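Long-range contacts in mRNA-binding protein PUF3 (Saccharomyces cerevisiae, PDB 3K49), which binds the 3'-UTRs of mRNAs for mitochondrial proteins through its Pumilio homology domain, the part described here, and promotes decay of COX17 mRNA: residues A[244-248]-A[279-283]; A[174-178]-A[204-209]; A[66-70]-A[96-101]; A[130-134]-A[160-166]. The contacts are given in a common frame with arbitrary orientation. Numbering follows the deposited sequence.

All four contacts belong to the Pumilio homology domain, a right-handed superhelix of three-helix repeats, and follow along the chain in the order interaction 3, 4, 2, 1. Interactions 3 and 2 tie the short first helix of a repeat to the end of its third helix, mainly in repeats 2 and 5, the second segment running just into the next repeat; interactions 4 and 1 join successive repeats, 3 to 4 and 6 to 7. Centres of neighbours in this series lie 21 to 22 Å apart, those of interactions 3 and 1 53 Å. Interactions 3 and 4 touch, F101 CB reaching L133 CD2 at 4.0 Å. Each contact's nearest atom is about 12 Å from the RNA.

Interaction 1: residues A[244-248]-A[279-283]; sequences KQEII and QKDLI
This is a helix-helix contact between successive repeats of the Pumilio superhelix: residues 244-248 of helix 238-252, in repeat 6, pack beside residues 279-283 of helix 277-284, in repeat 7. Both segments are helical, and their axes run nearly parallel, 16° apart (signed crossing -16°), with a closest approach of 10.7 Å. I248 faces Q279, CA to CA 6.4 Å. Such side-by-side stacking of equivalent helices is how alpha-helical repeat proteins extend. I248 (chi1 and chi2 both m) points across, its CG2 3.7 Å from Q279 CB and 4.0 Å from I283 CD1; L230 and S271 also touch it. I283 (m, t) packs further on S271 and I272 of helix 264-274. Q279 (m, t) stretches over the interface beside the K244 chain, with K244 CE 3.9 Å from Q279 OE1; that oxygen accepts a hydrogen bond from S276 N. The all-t K244 carries its NZ on to the carbonyls of Y274 and Q232. Q245 (t, p) comes from the flank, its NE2 held by E249 of its own helix, and its side-chain amide oxygen receives the one hydrogen bond between the segments, Q279 NE2 to Q245 OE1, 3.1 Å with an N-H...O angle of 162°.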
# COMPACT_ATOMS: atom_id res chain seq x y z
N LYS A 244 -19.77 -2.70 -4.01
CA LYS A 244 -19.31 -4.02 -3.60
C LYS A 244 -20.16 -5.11 -4.24
O LYS A 244 -19.67 -6.19 -4.56
CB LYS A 244 -19.32 -4.18 -2.08
CG LYS A 244 -18.69 -5.48 -1.62
CD LYS A 244 -18.72 -5.61 -0.11
CE LYS A 244 -18.16 -6.94 0.37
NZ LYS A 244 -17.87 -6.89 1.84
N GLN A 245 -21.44 -4.81 -4.44
CA GLN A 245 -22.35 -5.73 -5.11
C GLN A 245 -22.02 -5.89 -6.61
O GLN A 245 -21.94 -7.02 -7.11
CB GLN A 245 -23.81 -5.29 -4.90
CG GLN A 245 -24.86 -6.23 -5.50
CD GLN A 245 -24.87 -7.61 -4.85
OE1 GLN A 245 -24.53 -7.75 -3.68
NE2 GLN A 245 -25.24 -8.63 -5.61
N GLU A 246 -21.82 -4.78 -7.32
CA GLU A 246 -21.45 -4.83 -8.74
C GLU A 246 -20.14 -5.58 -8.96
O GLU A 246 -19.89 -6.10 -10.04
CB GLU A 246 -21.34 -3.43 -9.35
CG GLU A 246 -22.41 -2.47 -8.84
CD GLU A 246 -22.10 -1.00 -9.09
OE1 GLU A 246 -21.87 -0.63 -10.27
OE2 GLU A 246 -22.09 -0.23 -8.10
N ILE A 247 -19.29 -5.60 -7.94
CA ILE A 247 -18.02 -6.29 -8.07
C ILE A 247 -18.29 -7.78 -7.96
O ILE A 247 -17.83 -8.56 -8.79
CB ILE A 247 -17.00 -5.84 -7.03
CG1 ILE A 247 -16.61 -4.38 -7.26
CG2 ILE A 247 -15.77 -6.72 -7.10
CD1 ILE A 247 -16.00 -3.69 -6.03
N ILE A 248 -19.04 -8.16 -6.94
CA ILE A 248 -19.48 -9.54 -6.78
C ILE A 248 -20.25 -10.03 -8.02
O ILE A 248 -19.96 -11.09 -8.59
CB ILE A 248 -20.41 -9.68 -5.56
CG1 ILE A 248 -19.70 -9.25 -4.27
CG2 ILE A 248 -20.92 -11.09 -5.45
CD1 ILE A 248 -18.46 -10.08 -3.94
N GLN A 279 -23.70 -13.01 -1.27
CA GLN A 279 -22.72 -12.71 -2.31
C GLN A 279 -21.82 -13.91 -2.58
O GLN A 279 -21.48 -14.22 -3.72
CB GLN A 279 -21.90 -11.47 -1.92
CG GLN A 279 -22.74 -10.20 -1.86
CD GLN A 279 -22.06 -9.08 -1.11
OE1 GLN A 279 -21.12 -9.31 -0.36
NE2 GLN A 279 -22.54 -7.86 -1.31
N LYS A 280 -21.44 -14.59 -1.51
CA LYS A 280 -20.53 -15.73 -1.60
C LYS A 280 -21.20 -16.92 -2.30
O LYS A 280 -20.58 -17.59 -3.14
CB LYS A 280 -20.06 -16.14 -0.21
CG LYS A 280 -19.16 -17.36 -0.18
CD LYS A 280 -18.63 -17.59 1.24
CE LYS A 280 -18.26 -16.26 1.91
NZ LYS A 280 -17.60 -16.46 3.23
N ASP A 281 -22.45 -17.17 -1.95
CA ASP A 281 -23.18 -18.29 -2.53
C ASP A 281 -23.46 -18.00 -4.00
O ASP A 281 -23.44 -18.90 -4.84
CB ASP A 281 -24.48 -18.54 -1.75
CG ASP A 281 -24.23 -19.07 -0.34
OD1 ASP A 281 -23.51 -20.09 -0.20
OD2 ASP A 281 -24.74 -18.47 0.63
N LEU A 282 -23.70 -16.73 -4.29
CA LEU A 282 -23.86 -16.28 -5.67
C LEU A 282 -22.67 -16.67 -6.54
O LEU A 282 -22.83 -17.04 -7.70
CB LEU A 282 -24.05 -14.76 -5.70
CG LEU A 282 -24.36 -14.22 -7.09
CD1 LEU A 282 -25.35 -15.14 -7.75
CD2 LEU A 282 -24.89 -12.80 -7.00
N ILE A 283 -21.47 -16.58 -5.98
CA ILE A 283 -20.26 -16.90 -6.74
C ILE A 283 -20.02 -18.40 -6.80
O ILE A 283 -19.62 -18.93 -7.84
CB ILE A 283 -19.03 -16.21 -6.11
CG1 ILE A 283 -19.16 -14.69 -6.20
CG2 ILE A 283 -17.74 -16.70 -6.78
CD1 ILE A 283 -18.13 -13.96 -5.38

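Interaction 2: residues A[174-178]-A[204-209]; sequences TGHIY and SILNEL
I177 and E208 have the most surface buried here, where the start of helix 177-181 in repeat 5 meets the end of helix 199-207 and the first residues of repeat 6. Their CA atoms are 6.3 Å apart. E208 (chi1 m, chi2 t) extends its carboxylate to the turn before the helix: G175 N donates to E208 OE1 at 2.8 Å, and I177 N makes a weak hydrogen bond to E208 OE2 at 3.3 Å. A water bridges Y178 N (2.7 Å) and E208 OE2 (2.9 Å), so an acid distant in sequence serves amides at the helix N-terminus. G175 turns the chain with positive phi (98/-22); helical angles begin at I177. I177 (m, t) points across, its CB 3.2 Å from E208 OE2, its CD1 4.1 Å from I205 CG1 and its CG2 3.6 Å from L209 CD2. Around this closure of a Pumilio repeat, I205 packs on L193 and L194 of helix 186-196, while Y178 and L209 reach L216 of helix 213-218 of repeat 6.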
# COMPACT_ATOMS: atom_id res chain seq x y z
N THR A 174 -10.76 14.97 -10.25
CA THR A 174 -11.99 14.60 -10.95
C THR A 174 -11.75 14.60 -12.45
O THR A 174 -11.18 15.54 -12.99
CB THR A 174 -13.18 15.51 -10.59
OG1 THR A 174 -12.97 16.82 -11.14
CG2 THR A 174 -13.36 15.58 -9.07
N GLY A 175 -12.15 13.51 -13.10
CA GLY A 175 -11.83 13.30 -14.50
C GLY A 175 -10.63 12.39 -14.68
O GLY A 175 -10.45 11.76 -15.73
N HIS A 176 -9.80 12.29 -13.65
CA HIS A 176 -8.57 11.52 -13.77
C HIS A 176 -8.57 10.24 -12.95
O HIS A 176 -7.63 9.45 -13.02
CB HIS A 176 -7.36 12.38 -13.41
CG HIS A 176 -7.33 13.69 -14.12
ND1 HIS A 176 -6.68 13.88 -15.33
CD2 HIS A 176 -7.86 14.90 -13.80
CE1 HIS A 176 -6.81 15.13 -15.71
NE2 HIS A 176 -7.52 15.77 -14.80
N ILE A 177 -9.65 10.02 -12.20
CA ILE A 177 -9.70 8.95 -11.21
C ILE A 177 -9.52 7.54 -11.77
O ILE A 177 -8.83 6.73 -11.17
CB ILE A 177 -10.97 9.03 -10.35
CG1 ILE A 177 -10.94 10.31 -9.51
CG2 ILE A 177 -11.09 7.81 -9.44
CD1 ILE A 177 -12.28 10.65 -8.88
N TYR A 178 -10.14 7.24 -12.91
CA TYR A 178 -9.91 5.93 -13.51
C TYR A 178 -8.46 5.76 -13.95
O TYR A 178 -7.80 4.77 -13.63
CB TYR A 178 -10.84 5.63 -14.69
CG TYR A 178 -10.39 4.38 -15.41
CD1 TYR A 178 -10.70 3.12 -14.91
CD2 TYR A 178 -9.60 4.46 -16.56
CE1 TYR A 178 -10.27 1.97 -15.54
CE2 TYR A 178 -9.16 3.31 -17.21
CZ TYR A 178 -9.51 2.07 -16.70
OH TYR A 178 -9.07 0.92 -17.34
N SER A 204 -17.78 10.48 -4.88
CA SER A 204 -17.17 11.12 -6.04
C SER A 204 -16.15 10.23 -6.74
O SER A 204 -15.98 10.28 -7.96
CB SER A 204 -16.52 12.44 -5.63
OG SER A 204 -15.65 12.91 -6.64
N ILE A 205 -15.48 9.39 -5.96
CA ILE A 205 -14.45 8.51 -6.50
C ILE A 205 -15.04 7.24 -7.11
O ILE A 205 -14.59 6.78 -8.16
CB ILE A 205 -13.46 8.09 -5.39
CG1 ILE A 205 -12.49 9.23 -5.05
CG2 ILE A 205 -12.71 6.82 -5.79
CD1 ILE A 205 -11.58 8.91 -3.94
N LEU A 206 -16.01 6.66 -6.42
CA LEU A 206 -16.61 5.40 -6.82
C LEU A 206 -17.50 5.57 -8.06
O LEU A 206 -17.75 4.62 -8.80
CB LEU A 206 -17.39 4.79 -5.66
CG LEU A 206 -16.52 4.35 -4.49
CD1 LEU A 206 -17.38 3.89 -3.32
CD2 LEU A 206 -15.55 3.27 -4.92
N ASN A 207 -17.99 6.79 -8.26
CA ASN A 207 -18.76 7.14 -9.44
C ASN A 207 -17.93 7.11 -10.73
O ASN A 207 -18.44 6.77 -11.79
CB ASN A 207 -19.41 8.51 -9.26
CG ASN A 207 -20.69 8.46 -8.43
OD1 ASN A 207 -21.14 7.38 -8.03
ND2 ASN A 207 -21.27 9.62 -8.17
N GLU A 208 -16.66 7.48 -10.65
CA GLU A 208 -15.79 7.46 -11.82
C GLU A 208 -15.25 6.05 -12.09
O GLU A 208 -14.58 5.82 -13.09
CB GLU A 208 -14.64 8.45 -11.66
CG GLU A 208 -15.08 9.91 -11.59
CD GLU A 208 -13.96 10.87 -11.96
OE1 GLU A 208 -14.10 12.10 -11.71
OE2 GLU A 208 -12.93 10.41 -12.50
N LEU A 209 -15.54 5.12 -11.19
CA LEU A 209 -15.02 3.76 -11.35
C LEU A 209 -16.14 2.76 -11.67
O LEU A 209 -15.89 1.69 -12.23
CB LEU A 209 -14.29 3.32 -10.07
CG LEU A 209 -13.17 4.19 -9.49
CD1 LEU A 209 -12.49 3.45 -8.36
CD2 LEU A 209 -12.16 4.54 -10.56
O HOH W 1 -11.80 8.61 -14.53

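Interaction 3: residues A[66-70]-A[96-101]; sequences RDDAI and TLVDQF
Q100 has the most buried surface at this junction of repeats 2 and 3, its side chain leaving the end of helix 91-101 for the turn that starts helix 69-74. Chi1 m and chi2 t carry its amide across: Q100 NE2 donates to R66 O at 2.9 Å, while Q100 OE1 takes a hydrogen bond of 2.6 Å from a water that also donates to D67 O (2.6 Å) and accepts from I70 N (3.2 Å). Amide and water thus serve the backbone where the first helix of this Pumilio repeat starts, joining it to the third, much as E208 does in interaction 2. The backbone passes from a 3-10 turn at 66-67 through D68 into helix at A69, whose CB fits against L97 CD2 (3.8 Å). R66 (chi1 p) swings its guanidinium over T96 CG2, 3.5 Å from R66 NH2. I70 (m, m) sets CD1 at the edge of the F101 ring, 3.9 Å from F101 CD1. L97 packs on F85 and F86 of helix 79-88; I70 and F101 share L108 of helix 105-110 in repeat 3.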
# COMPACT_ATOMS: atom_id res chain seq x y z
N ARG A 66 22.24 24.69 11.09
CA ARG A 66 20.89 25.11 10.72
C ARG A 66 20.86 25.83 9.38
O ARG A 66 19.95 25.64 8.57
CB ARG A 66 20.26 25.99 11.79
CG ARG A 66 20.94 27.32 11.95
CD ARG A 66 20.35 28.08 13.10
NE ARG A 66 19.19 28.87 12.72
CZ ARG A 66 18.44 29.56 13.58
NH1 ARG A 66 18.74 29.54 14.87
NH2 ARG A 66 17.40 30.26 13.16
N ASP A 67 21.87 26.66 9.14
CA ASP A 67 21.91 27.41 7.89
C ASP A 67 22.07 26.50 6.67
O ASP A 67 21.77 26.90 5.54
CB ASP A 67 23.00 28.47 7.94
CG ASP A 67 22.58 29.68 8.76
OD1 ASP A 67 23.43 30.57 8.98
OD2 ASP A 67 21.40 29.72 9.17
N ASP A 68 22.53 25.27 6.89
CA ASP A 68 22.71 24.32 5.82
C ASP A 68 21.69 23.19 5.90
O ASP A 68 21.95 22.10 5.41
CB ASP A 68 24.12 23.74 5.86
CG ASP A 68 25.19 24.81 5.75
OD1 ASP A 68 24.93 25.96 6.17
OD2 ASP A 68 26.30 24.51 5.25
N ALA A 69 20.54 23.47 6.50
CA ALA A 69 19.48 22.47 6.65
C ALA A 69 18.93 21.99 5.30
O ALA A 69 18.80 20.78 5.08
CB ALA A 69 18.38 23.02 7.52
N ILE A 70 18.61 22.92 4.40
CA ILE A 70 18.13 22.57 3.06
C ILE A 70 19.11 21.63 2.37
O ILE A 70 18.72 20.58 1.86
CB ILE A 70 17.95 23.80 2.18
CG1 ILE A 70 16.67 24.55 2.54
CG2 ILE A 70 17.94 23.40 0.70
CD1 ILE A 70 15.45 23.65 2.58
N THR A 96 12.07 26.38 13.31
CA THR A 96 13.12 26.98 12.50
C THR A 96 13.32 26.25 11.18
O THR A 96 13.52 26.88 10.15
CB THR A 96 14.44 27.02 13.28
OG1 THR A 96 14.33 27.95 14.36
CG2 THR A 96 15.61 27.40 12.38
N LEU A 97 13.28 24.92 11.22
CA LEU A 97 13.41 24.11 10.02
C LEU A 97 12.20 24.31 9.11
O LEU A 97 12.34 24.45 7.90
CB LEU A 97 13.52 22.64 10.41
CG LEU A 97 14.73 22.23 11.24
CD1 LEU A 97 14.65 20.73 11.56
CD2 LEU A 97 16.01 22.58 10.52
N VAL A 98 11.01 24.32 9.72
CA VAL A 98 9.79 24.54 8.98
C VAL A 98 9.87 25.87 8.23
O VAL A 98 9.54 25.96 7.05
CB VAL A 98 8.54 24.51 9.89
CG1 VAL A 98 7.32 25.04 9.16
CG2 VAL A 98 8.28 23.10 10.37
N ASP A 99 10.33 26.90 8.92
CA ASP A 99 10.45 28.22 8.31
C ASP A 99 11.46 28.24 7.17
O ASP A 99 11.43 29.14 6.33
CB ASP A 99 10.78 29.27 9.37
CG ASP A 99 9.73 29.34 10.46
OD1 ASP A 99 8.65 28.73 10.29
OD2 ASP A 99 9.98 30.00 11.49
N GLN A 100 12.37 27.27 7.14
CA GLN A 100 13.25 27.11 5.99
C GLN A 100 12.62 26.29 4.86
O GLN A 100 13.15 26.23 3.75
CB GLN A 100 14.58 26.47 6.41
CG GLN A 100 15.52 27.42 7.09
CD GLN A 100 16.84 26.77 7.40
OE1 GLN A 100 17.34 25.97 6.60
NE2 GLN A 100 17.42 27.09 8.55
N PHE A 101 11.49 25.64 5.15
CA PHE A 101 10.82 24.82 4.15
C PHE A 101 9.81 25.67 3.38
O PHE A 101 9.58 25.44 2.19
CB PHE A 101 10.15 23.59 4.77
CG PHE A 101 11.13 22.58 5.32
CD1 PHE A 101 12.48 22.62 4.97
CD2 PHE A 101 10.69 21.57 6.17
CE1 PHE A 101 13.39 21.69 5.49
CE2 PHE A 101 11.59 20.63 6.68
CZ PHE A 101 12.94 20.69 6.34
O HOH W 2 19.36 26.02 4.94

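Interaction 4: residues A[130-134]-A[160-166]; sequences RIELV and TIPIEKL
I131, with chi1 t and chi2 p, lays its CD1 over the 3-10 turn at 163-165, 3.4 Å from K165 O and 4.2 Å from L166 CD2. It belongs to helix 127-134, the last of repeat 3, which here meets the connection between helices 150-160 and 167-173 of repeat 4. CA atoms of I131 and I161 lie 7.0 Å apart. After T160 the chain leaves helical angles at I161 (-123/136), runs extended through P162 and turns, closed by the backbone hydrogen bonds K165 N to P162 O (2.6 Å) and L166 N to I163 O (2.7 Å). I161 (m, t) points back at the helix, its CD1 3.8 Å from R130 CB and 3.5 Å from V134 CG2; V134 CG1 meets L166 CD2 at 3.8 Å. R130 (m, t, t) stretches along T160, a water hydrogen-bonding both R130 NH1 (3.0 Å) and T160 O (2.7 Å). Aliphatic packing thus dominates this joint between successive Pumilio repeats, with one water bridging R130 and T160 at its polar margin.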
# COMPACT_ATOMS: atom_id res chain seq x y z
N ARG A 130 1.50 21.69 9.24
CA ARG A 130 1.31 20.67 8.21
C ARG A 130 0.57 21.24 7.01
O ARG A 130 1.05 21.18 5.87
CB ARG A 130 0.54 19.49 8.76
CG ARG A 130 1.33 18.58 9.62
CD ARG A 130 0.40 17.59 10.29
NE ARG A 130 0.98 17.13 11.54
CZ ARG A 130 0.28 16.70 12.57
NH1 ARG A 130 -1.05 16.68 12.51
NH2 ARG A 130 0.90 16.32 13.68
N ILE A 131 -0.61 21.79 7.27
CA ILE A 131 -1.47 22.29 6.20
C ILE A 131 -0.80 23.48 5.51
O ILE A 131 -0.85 23.63 4.28
CB ILE A 131 -2.90 22.61 6.73
CG1 ILE A 131 -3.77 23.16 5.59
CG2 ILE A 131 -2.85 23.57 7.90
CD1 ILE A 131 -3.85 22.22 4.38
N GLU A 132 -0.14 24.31 6.30
CA GLU A 132 0.58 25.46 5.76
C GLU A 132 1.60 25.04 4.71
O GLU A 132 1.69 25.66 3.65
CB GLU A 132 1.27 26.19 6.91
CG GLU A 132 1.79 27.58 6.60
CD GLU A 132 2.53 28.18 7.79
OE1 GLU A 132 3.59 28.81 7.58
OE2 GLU A 132 2.07 28.01 8.95
N LEU A 133 2.37 24.00 5.00
CA LEU A 133 3.33 23.43 4.05
C LEU A 133 2.67 22.75 2.85
O LEU A 133 3.06 22.96 1.70
CB LEU A 133 4.27 22.44 4.75
CG LEU A 133 5.35 23.03 5.65
CD1 LEU A 133 6.20 21.92 6.22
CD2 LEU A 133 6.23 24.04 4.88
N VAL A 134 1.67 21.92 3.12
CA VAL A 134 0.99 21.18 2.07
C VAL A 134 0.25 22.08 1.07
O VAL A 134 0.19 21.76 -0.12
CB VAL A 134 0.04 20.11 2.66
CG1 VAL A 134 -0.82 19.51 1.57
CG2 VAL A 134 0.86 19.03 3.38
N THR A 160 -1.92 12.46 7.59
CA THR A 160 -1.64 13.35 8.73
C THR A 160 -2.58 14.56 8.84
O THR A 160 -2.62 15.21 9.89
CB THR A 160 -0.17 13.87 8.71
OG1 THR A 160 0.05 14.67 7.54
CG2 THR A 160 0.84 12.70 8.74
N ILE A 161 -3.31 14.87 7.77
CA ILE A 161 -4.16 16.05 7.77
C ILE A 161 -5.61 15.68 7.48
O ILE A 161 -5.86 14.85 6.60
CB ILE A 161 -3.68 17.12 6.75
CG1 ILE A 161 -2.22 17.47 7.00
CG2 ILE A 161 -4.55 18.37 6.83
CD1 ILE A 161 -1.56 18.21 5.84
N PRO A 162 -6.56 16.25 8.24
CA PRO A 162 -7.99 15.97 8.03
C PRO A 162 -8.42 16.40 6.64
O PRO A 162 -8.23 17.56 6.26
CB PRO A 162 -8.67 16.84 9.08
CG PRO A 162 -7.64 16.99 10.16
CD PRO A 162 -6.34 17.10 9.42
N ILE A 163 -9.00 15.47 5.89
CA ILE A 163 -9.35 15.67 4.48
C ILE A 163 -10.17 16.94 4.23
O ILE A 163 -10.06 17.55 3.17
CB ILE A 163 -10.09 14.44 3.91
CG1 ILE A 163 -10.21 14.53 2.38
CG2 ILE A 163 -11.45 14.24 4.62
CD1 ILE A 163 -8.90 14.33 1.68
N GLU A 164 -11.00 17.33 5.20
CA GLU A 164 -11.71 18.61 5.13
C GLU A 164 -10.75 19.79 4.89
O GLU A 164 -11.12 20.79 4.28
CB GLU A 164 -12.54 18.86 6.40
CG GLU A 164 -11.73 18.89 7.70
CD GLU A 164 -12.62 18.84 8.94
OE1 GLU A 164 -12.10 18.50 10.03
OE2 GLU A 164 -13.83 19.12 8.82
N LYS A 165 -9.52 19.67 5.37
CA LYS A 165 -8.54 20.73 5.14
C LYS A 165 -7.83 20.58 3.80
O LYS A 165 -7.02 21.44 3.43
CB LYS A 165 -7.52 20.78 6.27
CG LYS A 165 -8.11 21.01 7.66
CD LYS A 165 -7.01 21.05 8.71
CE LYS A 165 -7.54 21.37 10.10
NZ LYS A 165 -6.44 21.39 11.11
N LEU A 166 -8.14 19.51 3.08
CA LEU A 166 -7.48 19.20 1.81
C LEU A 166 -8.41 19.10 0.59
O LEU A 166 -8.33 18.12 -0.16
CB LEU A 166 -6.75 17.87 1.94
CG LEU A 166 -5.55 17.72 2.86
CD1 LEU A 166 -5.18 16.24 2.90
CD2 LEU A 166 -4.40 18.57 2.36
O HOH W 3 -2.95 17.84 10.55